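PDB 5MKI: like-Sm ribonucleoprotein core, which probably binds RNA, with uridine nucleotides recognised by its Sm-type ring of seven identical subunits. Local coordinates for residues V21-G26 and D65-V70. Residues are numbered along the deposited sequence; the frame is centred on the assembly and turned at random.
Sequences VYLKDG and DNVLYV
Tyr-22 pairs with both Leu-68 and Tyr-69, a classic beta bulge between two antiparallel strands. Its N-H bonds to Tyr-69 O at 2.9 Å. Its carbonyl O takes a short bond from Leu-68 N (2.7 Å) and a weak one from Tyr-69 N. On the same face of the sheet the two tyrosine rings meet obliquely, planes at 57°. Tyr-69 CE1 lies over one face of the Tyr-22 ring, near its rim, 3.5 Å from Tyr-22 CG. Val-21 and Val-70 lie side by side on the other face, in a buried apolar cluster with Val-67. Val-21 CG1, anti to its backbone N (chi1 -178°), reaches Val-67 CG2 at 3.7 Å.

The turn residues 24-26 are exposed; there polar bonds of Lys-24 replace close packing. Lys-24 N bonds to Asn-66 O (2.8 Å). The Lys-24 chain bends at its last torsion (chi4 65°), bringing NZ to Asp-65 O (2.7 Å) and Val-67 O, above both carbonyl planes. Asp-65 belongs to the UMP site. Asn-66 ND2 bonds to Arg-63 O and to Val-67 O of a neighbouring subunit, whose Lys-24 NZ bonds to Asn-66 OD1.

Strand 28-36 flanks strand 18-23, while Tyr-69 and Val-70 continue the sheet into another neighbouring subunit, as in Sm rings.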
loop_
_atom_site.group_PDB
_atom_site.type_symbol
_atom_site.label_atom_id
_atom_site.label_comp_id
_atom_site.label_asym_id
_atom_site.label_seq_id
_atom_site.Cartn_x
_atom_site.Cartn_y
_atom_site.Cartn_z
ATOM N N VAL A 21 1.321 -21.692 3.620
ATOM C CA VAL A 21 1.098 -20.260 3.401
ATOM C C VAL A 21 1.428 -19.949 1.949
ATOM O O VAL A 21 2.593 -20.013 1.545
ATOM C CB VAL A 21 1.942 -19.390 4.345
ATOM C CG1 VAL A 21 1.622 -17.880 4.115
ATOM C CG2 VAL A 21 1.707 -19.770 5.793
ATOM N N TYR A 22 0.409 -19.598 1.167
ATOM C CA TYR A 22 0.590 -19.126 -0.205
ATOM C C TYR A 22 0.872 -17.622 -0.225
ATOM O O TYR A 22 0.109 -16.833 0.337
ATOM C CB TYR A 22 -0.653 -19.407 -1.049
ATOM C CG TYR A 22 -0.945 -20.875 -1.289
ATOM C CD1 TYR A 22 -1.579 -21.649 -0.320
ATOM C CD2 TYR A 22 -0.600 -21.481 -2.493
ATOM C CE1 TYR A 22 -1.854 -22.990 -0.545
ATOM C CE2 TYR A 22 -0.879 -22.822 -2.730
ATOM C CZ TYR A 22 -1.503 -23.572 -1.752
ATOM O OH TYR A 22 -1.777 -24.909 -1.984
ATOM N N LEU A 23 1.940 -17.233 -0.911
ATOM C CA LEU A 23 2.391 -15.853 -0.981
ATOM C C LEU A 23 2.013 -15.233 -2.324
ATOM O O LEU A 23 1.775 -15.929 -3.314
ATOM C CB LEU A 23 3.901 -15.780 -0.766
ATOM C CG LEU A 23 4.390 -16.305 0.586
ATOM C CD1 LEU A 23 5.890 -16.014 0.759
ATOM C CD2 LEU A 23 3.578 -15.678 1.714
ATOM N N LYS A 24 1.979 -13.895 -2.346
ATOM C CA LYS A 24 1.515 -13.173 -3.531
ATOM C C LYS A 24 2.376 -13.449 -4.755
ATOM O O LYS A 24 1.887 -13.365 -5.888
ATOM C CB LYS A 24 1.488 -11.672 -3.251
ATOM C CG LYS A 24 0.396 -11.234 -2.309
ATOM C CD LYS A 24 0.573 -9.775 -1.947
ATOM C CE LYS A 24 -0.667 -9.224 -1.256
ATOM N NZ LYS A 24 -0.904 -9.884 0.076
ATOM N N ASP A 25 3.645 -13.778 -4.559
ATOM C CA ASP A 25 4.578 -13.939 -5.665
ATOM C C ASP A 25 4.604 -15.354 -6.226
ATOM O O ASP A 25 5.414 -15.635 -7.117
ATOM C CB ASP A 25 5.992 -13.535 -5.222
ATOM C CG ASP A 25 6.494 -14.346 -4.024
ATOM O OD1 ASP A 25 5.887 -15.388 -3.695
ATOM O OD2 ASP A 25 7.506 -13.939 -3.412
ATOM N N GLY A 26 3.755 -16.250 -5.719
ATOM C CA GLY A 26 3.733 -17.634 -6.153
ATOM C C GLY A 26 4.428 -18.610 -5.225
ATOM O O GLY A 26 4.220 -19.819 -5.360
ATOM N N ASP A 65 1.582 -9.182 5.060
ATOM C CA ASP A 65 1.217 -8.446 3.850
ATOM C C ASP A 65 1.606 -9.182 2.575
ATOM O O ASP A 65 1.124 -8.825 1.494
ATOM C CB ASP A 65 1.861 -7.053 3.834
ATOM C CG ASP A 65 3.289 -7.074 3.308
ATOM O OD1 ASP A 65 4.034 -8.028 3.628
ATOM O OD2 ASP A 65 3.672 -6.145 2.564
ATOM N N ASN A 66 2.480 -10.184 2.667
ATOM C CA ASN A 66 2.822 -11.001 1.512
ATOM C C ASN A 66 1.805 -12.113 1.258
ATOM O O ASN A 66 1.865 -12.753 0.203
ATOM C CB ASN A 66 4.216 -11.626 1.692
ATOM C CG ASN A 66 5.321 -10.583 1.947
ATOM O OD1 ASN A 66 5.679 -9.830 1.054
ATOM N ND2 ASN A 66 5.880 -10.570 3.161
ATOM N N VAL A 67 0.874 -12.349 2.182
ATOM C CA VAL A 67 0.094 -13.591 2.179
ATOM C C VAL A 67 -1.073 -13.477 1.208
ATOM O O VAL A 67 -1.807 -12.482 1.209
ATOM C CB VAL A 67 -0.403 -13.931 3.592
ATOM C CG1 VAL A 67 -1.401 -15.113 3.542
ATOM C CG2 VAL A 67 0.786 -14.275 4.502
ATOM N N LEU A 68 -1.238 -14.503 0.377
ATOM C CA LEU A 68 -2.390 -14.638 -0.504
ATOM C C LEU A 68 -3.518 -15.368 0.222
ATOM O O LEU A 68 -4.596 -14.802 0.429
ATOM C CB LEU A 68 -1.973 -15.377 -1.783
ATOM C CG LEU A 68 -2.789 -15.215 -3.064
ATOM C CD1 LEU A 68 -2.775 -13.752 -3.525
ATOM C CD2 LEU A 68 -2.229 -16.137 -4.152
ATOM N N TYR A 69 -3.273 -16.621 0.620
ATOM C CA TYR A 69 -4.159 -17.368 1.513
ATOM C C TYR A 69 -3.350 -18.444 2.226
ATOM O O TYR A 69 -2.275 -18.839 1.769
ATOM C CB TYR A 69 -5.348 -18.004 0.777
ATOM C CG TYR A 69 -5.124 -18.445 -0.663
ATOM C CD1 TYR A 69 -4.342 -19.564 -0.976
ATOM C CD2 TYR A 69 -5.733 -17.769 -1.705
ATOM C CE1 TYR A 69 -4.156 -19.958 -2.302
ATOM C CE2 TYR A 69 -5.559 -18.156 -3.017
ATOM C CZ TYR A 69 -4.779 -19.247 -3.318
ATOM O OH TYR A 69 -4.628 -19.602 -4.647
ATOM N N VAL A 70 -3.877 -18.902 3.359
ATOM C CA VAL A 70 -3.279 -19.973 4.149
ATOM C C VAL A 70 -4.206 -21.187 4.086
ATOM O O VAL A 70 -5.425 -21.059 4.281
ATOM C CB VAL A 70 -3.032 -19.524 5.602
ATOM C CG1 VAL A 70 -2.334 -20.599 6.373
ATOM C CG2 VAL A 70 -2.197 -18.228 5.638
#